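Local structure of chorismate mutase (Clostridium thermocellum, 1XHO) at residues Gly37-Ser42 with Tyr136-Lys141; Glu48-Thr53 with Pro87-Arg92; Thr77-Leu82 with Met104-Val109. The protein probably catalyses the rearrangement of chorismate to prephenate, as expected of a trimeric AroH-type (type I) chorismate mutase. All blocks are in the same frame, centred on the assembly; numbering follows the deposited sequence.

Interaction 1 (Gly37-Ser42 with Tyr136-Lys141); sequences GATTVS and YLNGAK
Ala38 pairs with Tyr136 in a one-bridge parallel ladder, its carbonyl oxygen taking the amide of the next residue, Leu137 N to Ala38 O at 2.8 Å and nearly straight (170°). The same oxygen also receives a CA-H...O contact from Tyr136. On the sheet face that carries both side chains, Ala38 CB meets CD1 of the Tyr136 ring obliquely and lies 3.5 Å from Ala140 CB, tighter than ordinary methyl packing. Thr39 continues the alignment without a conventional backbone bond to 136-141: its CA-H points at Leu137 O, with Thr39 CA and Leu137 O 3.4 Å apart. Its OG1, trans to the backbone N, lies alongside the Asn138 amide and near Leu137 CB, but the angle to ND2 is too poor for a hydrogen bond.

The pairing joins strand 32-40 to the short strand 135-136, an outermost strand of the mixed sheet within the chain; beyond the bridge, segment 136-141 turns away into a 3-10 segment that includes Gly139 to Lys141, and Ala140 N closes back onto Leu137 O.

Thr40 receives that turn. A chi1 of 59° sets its OG1 between backbone N and carbonyl carbon, where Thr40 OG1 accepts Gly139 N at 2.7 Å through a bent bond (137°). The Thr40 CG2 methyl lies 3.5 Å from Ala140 N. Meanwhile the Asn138 side chain slides past that of Thr40 in the opposite direction, and Asn138 ND2 donates to Thr40 O at 2.8 Å, within the carbonyl plane and close to the amide's own plane. A second bond from ND2 to Glu52 of helix 46-63 helps fix the rotation of this amide.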
loop_
_atom_site.group_PDB
_atom_site.type_symbol
_atom_site.label_atom_id
_atom_site.label_comp_id
_atom_site.label_asym_id
_atom_site.label_seq_id
_atom_site.Cartn_x
_atom_site.Cartn_y
_atom_site.Cartn_z
ATOM N N GLY C 37 9.192 -5.877 7.065
ATOM C CA GLY C 37 9.190 -6.846 8.147
ATOM C C GLY C 37 8.145 -7.949 7.913
ATOM O O GLY C 37 7.130 -7.738 7.227
ATOM N N ALA C 38 8.413 -9.135 8.455
ATOM C CA ALA C 38 7.446 -10.226 8.447
ATOM C C ALA C 38 7.612 -11.055 9.696
ATOM O O ALA C 38 8.715 -11.167 10.238
ATOM C CB ALA C 38 7.582 -11.098 7.197
ATOM N N THR C 39 6.496 -11.602 10.162
ATOM C CA THR C 39 6.472 -12.446 11.342
ATOM C C THR C 39 5.270 -13.393 11.261
ATOM O O THR C 39 4.374 -13.204 10.445
ATOM C CB THR C 39 6.451 -11.593 12.664
ATOM O OG1 THR C 39 6.755 -12.424 13.798
ATOM C CG2 THR C 39 5.094 -10.872 12.868
ATOM N N THR C 40 5.275 -14.419 12.102
ATOM C CA THR C 40 4.167 -15.350 12.183
ATOM C C THR C 40 3.642 -15.415 13.614
ATOM O O THR C 40 4.349 -15.061 14.560
ATOM C CB THR C 40 4.552 -16.766 11.678
ATOM O OG1 THR C 40 5.649 -17.284 12.449
ATOM C CG2 THR C 40 4.926 -16.717 10.206
ATOM N N VAL C 41 2.386 -15.837 13.747
ATOM C CA VAL C 41 1.744 -16.033 15.056
ATOM C C VAL C 41 1.309 -17.494 15.214
ATOM O O VAL C 41 1.184 -18.228 14.227
ATOM C CB VAL C 41 0.530 -15.091 15.284
ATOM C CG1 VAL C 41 0.991 -13.649 15.454
ATOM C CG2 VAL C 41 -0.492 -15.207 14.156
ATOM N N SER C 42 1.110 -17.904 16.462
ATOM C CA SER C 42 0.657 -19.256 16.778
ATOM C C SER C 42 -0.850 -19.397 16.596
ATOM O O SER C 42 -1.333 -20.452 16.196
ATOM C CB SER C 42 1.051 -19.635 18.215
ATOM O OG SER C 42 0.650 -18.636 19.142
ATOM N N TYR C 136 12.920 -10.401 9.477
ATOM C CA TYR C 136 12.099 -11.593 9.302
ATOM C C TYR C 136 12.125 -12.381 10.597
ATOM O O TYR C 136 13.184 -12.838 11.016
ATOM C CB TYR C 136 12.600 -12.408 8.099
ATOM C CG TYR C 136 12.437 -11.632 6.812
ATOM C CD1 TYR C 136 11.311 -11.812 6.011
ATOM C CD2 TYR C 136 13.378 -10.669 6.427
ATOM C CE1 TYR C 136 11.129 -11.073 4.844
ATOM C CE2 TYR C 136 13.208 -9.920 5.264
ATOM C CZ TYR C 136 12.079 -10.133 4.472
ATOM O OH TYR C 136 11.891 -9.405 3.318
ATOM N N LEU C 137 10.967 -12.508 11.254
ATOM C CA LEU C 137 10.897 -13.190 12.557
ATOM C C LEU C 137 9.979 -14.400 12.549
ATOM O O LEU C 137 9.103 -14.524 11.694
ATOM C CB LEU C 137 10.436 -12.227 13.651
ATOM C CG LEU C 137 11.295 -10.985 13.896
ATOM C CD1 LEU C 137 10.605 -10.090 14.894
ATOM C CD2 LEU C 137 12.702 -11.364 14.376
ATOM N N ASN C 138 10.188 -15.282 13.531
ATOM C CA ASN C 138 9.408 -16.504 13.684
ATOM C C ASN C 138 9.383 -17.271 12.365
ATOM O O ASN C 138 10.393 -17.326 11.674
ATOM C CB ASN C 138 7.987 -16.198 14.181
ATOM C CG ASN C 138 7.971 -15.390 15.457
ATOM O OD1 ASN C 138 8.949 -15.369 16.199
ATOM N ND2 ASN C 138 6.844 -14.733 15.731
ATOM N N GLY C 139 8.240 -17.853 12.006
ATOM C CA GLY C 139 8.126 -18.606 10.761
ATOM C C GLY C 139 8.407 -17.818 9.500
ATOM O O GLY C 139 8.668 -18.409 8.454
ATOM N N ALA C 140 8.357 -16.487 9.583
ATOM C CA ALA C 140 8.621 -15.625 8.420
ATOM C C ALA C 140 10.086 -15.614 7.974
ATOM O O ALA C 140 10.395 -15.135 6.879
ATOM C CB ALA C 140 8.134 -14.206 8.675
ATOM N N LYS C 141 10.985 -16.146 8.806
ATOM C CA LYS C 141 12.397 -16.296 8.418
ATOM C C LYS C 141 12.571 -17.080 7.114
ATOM O O LYS C 141 13.504 -16.818 6.351
ATOM C CB LYS C 141 13.218 -16.926 9.552
ATOM C CG LYS C 141 13.582 -15.929 10.640
ATOM C CD LYS C 141 14.156 -16.576 11.892
ATOM C CE LYS C 141 15.431 -17.354 11.610
ATOM N NZ LYS C 141 16.032 -17.839 12.862
#

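Interaction 2 (Glu48-Thr53 with Pro87-Arg92); sequences EIVAET and PAIAAR
Thr53 and Val50, one turn apart on helix 46-63, receive the methyl of Ala90 between them. Ala90 CB lies 3.4 Å from the backbone oxygen Val50 O and 3.7 Å from Thr53 CG2, which brings the two backbones close: the CA atoms of Val50 and Ala90 are 5.1 Å apart. The same methyl, Thr53 CG2, reaches Pro87 O at 3.4 Å, while the other branch, Thr53 OG1, comes up to Pro87 CB at 3.5 Å. Val50 spreads its two methyls over Ile89 and Ala90, CG1 against the Ala90 backbone and CG2 against Ile89 CB, with Ile89 CG2 close to both. At the other end, Ile49 CG2 touches the proline ring at Pro87 CG (4.1 Å).

No hydrogen bond crosses this interface; a long helix meets the Pro87-Ala90 part of segment 87-92 through alanine, proline and beta-branched side chains. Helix 89-93 is the helical connection of the beta-alpha-beta unit between strands 71-78 and 100-105, so the contact packs that crossover helix beside helix 46-63 over the sheet.

What orients Thr53 is its own helix. With CG2 anti to the backbone N, the hydroxyl (chi1 -59°) turns back, and Thr53 OG1 donates to Ile49 O at 2.6 Å. That oxygen also accepts Thr53 N, the two donors arriving from opposite faces of its carbonyl plane. Phe76 of strand 71-78 touches both Thr53 and Pro87; Cys103 of strand 100-105 also touches the proline, as does Ile107 of the second subunit.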
loop_
_atom_site.group_PDB
_atom_site.type_symbol
_atom_site.label_atom_id
_atom_site.label_comp_id
_atom_site.label_asym_id
_atom_site.label_seq_id
_atom_site.Cartn_x
_atom_site.Cartn_y
_atom_site.Cartn_z
ATOM N N GLU C 48 -2.041 -12.376 20.245
ATOM C CA GLU C 48 -0.923 -12.846 19.436
ATOM C C GLU C 48 -0.604 -11.891 18.283
ATOM O O GLU C 48 0.559 -11.535 18.064
ATOM C CB GLU C 48 -1.210 -14.249 18.874
ATOM C CG GLU C 48 -0.994 -15.373 19.871
ATOM C CD GLU C 48 0.467 -15.520 20.267
ATOM O OE1 GLU C 48 1.277 -15.988 19.427
ATOM O OE2 GLU C 48 0.803 -15.156 21.417
ATOM N N ILE C 49 -1.644 -11.496 17.549
ATOM C CA ILE C 49 -1.512 -10.554 16.431
ATOM C C ILE C 49 -0.840 -9.252 16.882
ATOM O O ILE C 49 0.099 -8.776 16.246
ATOM C CB ILE C 49 -2.890 -10.240 15.787
ATOM C CG1 ILE C 49 -3.385 -11.454 14.994
ATOM C CG2 ILE C 49 -2.799 -9.019 14.869
ATOM C CD1 ILE C 49 -4.882 -11.399 14.600
ATOM N N VAL C 50 -1.321 -8.693 17.986
ATOM C CA VAL C 50 -0.834 -7.395 18.465
ATOM C C VAL C 50 0.574 -7.496 19.042
ATOM O O VAL C 50 1.416 -6.660 18.751
ATOM C CB VAL C 50 -1.820 -6.761 19.495
ATOM C CG1 VAL C 50 -1.238 -5.493 20.123
ATOM C CG2 VAL C 50 -3.153 -6.442 18.815
ATOM N N ALA C 51 0.819 -8.521 19.850
ATOM C CA ALA C 51 2.112 -8.692 20.512
ATOM C C ALA C 51 3.209 -9.047 19.514
ATOM O O ALA C 51 4.303 -8.509 19.580
ATOM C CB ALA C 51 2.015 -9.763 21.604
ATOM N N GLU C 52 2.925 -9.949 18.584
ATOM C CA GLU C 52 3.928 -10.314 17.576
ATOM C C GLU C 52 4.197 -9.188 16.589
ATOM O O GLU C 52 5.322 -9.054 16.099
ATOM C CB GLU C 52 3.544 -11.602 16.845
ATOM C CG GLU C 52 3.619 -12.844 17.740
ATOM C CD GLU C 52 4.923 -12.931 18.511
ATOM O OE1 GLU C 52 5.995 -12.759 17.894
ATOM O OE2 GLU C 52 4.872 -13.149 19.740
ATOM N N THR C 53 3.179 -8.365 16.320
ATOM C CA THR C 53 3.367 -7.197 15.491
ATOM C C THR C 53 4.238 -6.176 16.221
ATOM O O THR C 53 5.089 -5.546 15.606
ATOM C CB THR C 53 2.022 -6.555 15.032
ATOM O OG1 THR C 53 1.263 -7.512 14.289
ATOM C CG2 THR C 53 2.277 -5.319 14.144
ATOM N N PRO C 87 -3.325 -5.256 13.148
ATOM C CA PRO C 87 -1.935 -5.163 13.640
ATOM C C PRO C 87 -1.510 -3.731 13.994
ATOM O O PRO C 87 -0.601 -3.550 14.806
ATOM C CB PRO C 87 -1.102 -5.708 12.461
ATOM C CG PRO C 87 -2.059 -6.532 11.659
ATOM C CD PRO C 87 -3.384 -5.822 11.785
ATOM N N ALA C 88 -2.172 -2.739 13.384
ATOM C CA ALA C 88 -1.924 -1.315 13.645
ATOM C C ALA C 88 -2.085 -0.902 15.121
ATOM O O ALA C 88 -1.562 0.129 15.529
ATOM C CB ALA C 88 -2.847 -0.455 12.768
ATOM N N ILE C 89 -2.836 -1.681 15.896
ATOM C CA ILE C 89 -2.953 -1.466 17.349
ATOM C C ILE C 89 -1.577 -1.542 18.044
ATOM O O ILE C 89 -1.336 -0.815 19.020
ATOM C CB ILE C 89 -3.923 -2.487 18.002
ATOM C CG1 ILE C 89 -5.355 -2.242 17.528
ATOM C CG2 ILE C 89 -3.870 -2.390 19.535
ATOM C CD1 ILE C 89 -6.265 -3.464 17.668
ATOM N N ALA C 90 -0.688 -2.402 17.527
ATOM C CA ALA C 90 0.668 -2.553 18.068
ATOM C C ALA C 90 1.440 -1.238 18.067
ATOM O O ALA C 90 2.086 -0.909 19.059
ATOM C CB ALA C 90 1.445 -3.626 17.308
ATOM N N ALA C 91 1.357 -0.488 16.965
ATOM C CA ALA C 91 2.034 0.811 16.857
ATOM C C ALA C 91 1.458 1.823 17.845
ATOM O O ALA C 91 2.190 2.631 18.419
ATOM C CB ALA C 91 1.939 1.345 15.428
ATOM N N ARG C 92 0.145 1.773 18.040
ATOM C CA ARG C 92 -0.525 2.639 19.004
ATOM C C ARG C 92 -0.120 2.308 20.455
ATOM O O ARG C 92 0.108 3.213 21.241
ATOM C CB ARG C 92 -2.047 2.556 18.842
ATOM C CG ARG C 92 -2.752 3.770 19.386
ATOM C CD ARG C 92 -4.240 3.535 19.623
ATOM N NE ARG C 92 -4.809 4.614 20.432
ATOM C CZ ARG C 92 -4.673 4.727 21.755
ATOM N NH1 ARG C 92 -3.990 3.823 22.454
ATOM N NH2 ARG C 92 -5.230 5.758 22.387
#

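Interaction 3 (Thr77-Leu82 with Met104-Val109); sequences TVTKDL and MNEIDV
Val78 O is gripped by two donors at the end of strand 100-105 and just past it, Glu106 N at 2.7 Å and Asn105 ND2 at 3.3 Å, which reach it from opposite faces of its carbonyl plane. Asn105 turns its amide back across Val78, and Asn105 ND2 also lies 3.4 Å from Val78 CG2. A water bridges this ND2 to Leu82 O, while Asn105 OD1 accepts Asp108 N of the second subunit, so both ends of the amide are fixed.

Glu106 starts extended from the backbone and then bends at chi2 (73°), which swings OE1 onto Thr77: Thr77 OG1 donates to Glu106 OE1 at 2.8 Å, nearly in line with the C-O bond. Glu106 OE2 makes a long, weak ion pair with Arg118. AroH-type mutases form their active sites between subunits, and the position of this pair is consistent with such a site. Farther out, Lys80 bends at chi3 (59°) and brings its NZ 2.7 Å from Asp108 OD2, approaching from above the carboxylate plane in a salt bridge. Thr79 OG1 bonds Asp81 OD1, bracing the type I turn from Thr79 to Leu82.

The paired ends belong to parallel strands 71-78 and 100-105, linked through helix 89-93 as a beta-alpha-beta unit. Strand 116-124 flanks 71-78 on its other side, and beyond 100-105 the second and third subunits pack against Met104 to Val109.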
loop_
_atom_site.group_PDB
_atom_site.type_symbol
_atom_site.label_atom_id
_atom_site.label_comp_id
_atom_site.label_asym_id
_atom_site.label_seq_id
_atom_site.Cartn_x
_atom_site.Cartn_y
_atom_site.Cartn_z
ATOM N N THR C 77 -0.091 -5.991 6.383
ATOM C CA THR C 77 -0.933 -7.038 5.807
ATOM C C THR C 77 -0.964 -8.246 6.718
ATOM O O THR C 77 0.006 -8.533 7.431
ATOM C CB THR C 77 -0.486 -7.506 4.393
ATOM O OG1 THR C 77 0.816 -8.118 4.456
ATOM C CG2 THR C 77 -0.505 -6.337 3.383
ATOM N N VAL C 78 -2.088 -8.947 6.698
ATOM C CA VAL C 78 -2.177 -10.255 7.309
ATOM C C VAL C 78 -2.740 -11.214 6.275
ATOM O O VAL C 78 -3.483 -10.814 5.370
ATOM C CB VAL C 78 -3.054 -10.272 8.592
ATOM C CG1 VAL C 78 -2.525 -9.291 9.613
ATOM C CG2 VAL C 78 -4.527 -9.969 8.265
ATOM N N THR C 79 -2.362 -12.475 6.405
ATOM C CA THR C 79 -2.914 -13.541 5.591
ATOM C C THR C 79 -4.382 -13.805 5.973
ATOM O O THR C 79 -4.816 -13.476 7.083
ATOM C CB THR C 79 -2.046 -14.826 5.718
ATOM O OG1 THR C 79 -1.665 -15.022 7.086
ATOM C CG2 THR C 79 -0.804 -14.682 4.915
ATOM N N LYS C 80 -5.131 -14.383 5.044
ATOM C CA LYS C 80 -6.587 -14.626 5.188
ATOM C C LYS C 80 -7.002 -15.302 6.518
ATOM O O LYS C 80 -8.077 -15.014 7.079
ATOM C CB LYS C 80 -7.061 -15.475 4.006
ATOM C CG LYS C 80 -8.552 -15.694 3.926
ATOM C CD LYS C 80 -8.984 -15.983 2.488
ATOM C CE LYS C 80 -8.296 -17.223 1.909
ATOM N NZ LYS C 80 -8.945 -17.656 0.631
ATOM N N ASP C 81 -6.143 -16.190 7.014
ATOM C CA ASP C 81 -6.385 -16.909 8.275
ATOM C C ASP C 81 -6.282 -16.053 9.545
ATOM O O ASP C 81 -6.570 -16.543 10.609
ATOM C CB ASP C 81 -5.446 -18.122 8.393
ATOM C CG ASP C 81 -4.004 -17.791 8.023
ATOM O OD1 ASP C 81 -3.554 -16.650 8.239
ATOM O OD2 ASP C 81 -3.323 -18.677 7.491
ATOM N N LEU C 82 -5.851 -14.796 9.432
ATOM C CA LEU C 82 -5.863 -13.867 10.567
ATOM C C LEU C 82 -6.920 -12.768 10.382
ATOM O O LEU C 82 -6.870 -12.018 9.401
ATOM C CB LEU C 82 -4.490 -13.208 10.744
ATOM C CG LEU C 82 -3.279 -14.117 10.962
ATOM C CD1 LEU C 82 -2.015 -13.260 11.143
ATOM C CD2 LEU C 82 -3.502 -15.061 12.160
HETATM N N MSE C 104 -4.309 -4.073 5.323
HETATM C CA MSE C 104 -4.987 -4.828 4.281
HETATM C C MSE C 104 -4.768 -6.300 4.556
HETATM O O MSE C 104 -4.079 -6.669 5.498
HETATM C CB MSE C 104 -4.416 -4.505 2.891
HETATM C CG MSE C 104 -4.507 -3.037 2.457
HETATM SE SE MSE C 104 -3.128 -1.875 3.248
HETATM C CE MSE C 104 -2.828 -0.821 1.634
ATOM N N ASN C 105 -5.356 -7.141 3.723
ATOM C CA ASN C 105 -4.994 -8.541 3.706
ATOM C C ASN C 105 -3.934 -8.760 2.651
ATOM O O ASN C 105 -3.851 -8.023 1.652
ATOM C CB ASN C 105 -6.204 -9.438 3.426
ATOM C CG ASN C 105 -7.134 -9.565 4.624
ATOM O OD1 ASN C 105 -8.244 -9.042 4.606
ATOM N ND2 ASN C 105 -6.698 -10.292 5.656
ATOM N N GLU C 106 -3.113 -9.776 2.885
ATOM C CA GLU C 106 -2.100 -10.192 1.935
ATOM C C GLU C 106 -2.801 -10.766 0.701
ATOM O O GLU C 106 -3.924 -11.257 0.785
ATOM C CB GLU C 106 -1.182 -11.257 2.590
ATOM C CG GLU C 106 -0.026 -11.801 1.709
ATOM C CD GLU C 106 1.113 -10.803 1.500
ATOM O OE1 GLU C 106 1.110 -9.707 2.117
ATOM O OE2 GLU C 106 2.020 -11.115 0.707
ATOM N N ILE C 107 -2.143 -10.681 -0.444
ATOM C CA ILE C 107 -2.577 -11.397 -1.636
ATOM C C ILE C 107 -2.960 -12.842 -1.269
ATOM O O ILE C 107 -2.234 -13.526 -0.533
ATOM C CB ILE C 107 -1.488 -11.370 -2.734
ATOM C CG1 ILE C 107 -1.997 -12.001 -4.043
ATOM C CG2 ILE C 107 -0.172 -12.022 -2.234
ATOM C CD1 ILE C 107 -0.990 -11.861 -5.225
ATOM N N ASP C 108 -4.116 -13.283 -1.760
ATOM C CA ASP C 108 -4.588 -14.652 -1.537
ATOM C C ASP C 108 -3.918 -15.618 -2.535
ATOM O O ASP C 108 -4.192 -15.591 -3.738
ATOM C CB ASP C 108 -6.132 -14.717 -1.625
ATOM C CG ASP C 108 -6.691 -16.142 -1.427
ATOM O OD1 ASP C 108 -5.907 -17.090 -1.197
ATOM O OD2 ASP C 108 -7.925 -16.309 -1.509
ATOM N N VAL C 109 -3.012 -16.443 -2.017
ATOM C CA VAL C 109 -2.338 -17.485 -2.801
ATOM C C VAL C 109 -2.343 -18.785 -1.978
ATOM O O VAL C 109 -1.553 -18.928 -1.042
ATOM C CB VAL C 109 -0.893 -17.076 -3.183
ATOM C CG1 VAL C 109 -0.157 -18.228 -3.876
ATOM C CG2 VAL C 109 -0.899 -15.831 -4.081
HETATM O O HOH W 1 -8.461 -10.907 7.644
#

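Interaction 1 lies on one side of the sheet order, between strands 32-40 and 135-136, and interaction 3 on the other, between 71-78 and 100-105; antiparallel strand 116-124 separates the two pairs. Interaction 2 packs helices 46-63 and 89-93 over the sheet. The centres are about 13 to 15 Å apart. Along the chain, interaction 1 spans both others, whose segments alternate. Direct contacts connect them: Ser42 with Glu48 and Asn138 with Glu52 join interactions 1 and 2, Val41 meets Leu82 between 1 and 3, and Pro87 meets Val78 between 2 and 3. Interactions 2 and 3 also reach other subunits, coupling this fold to the trimer.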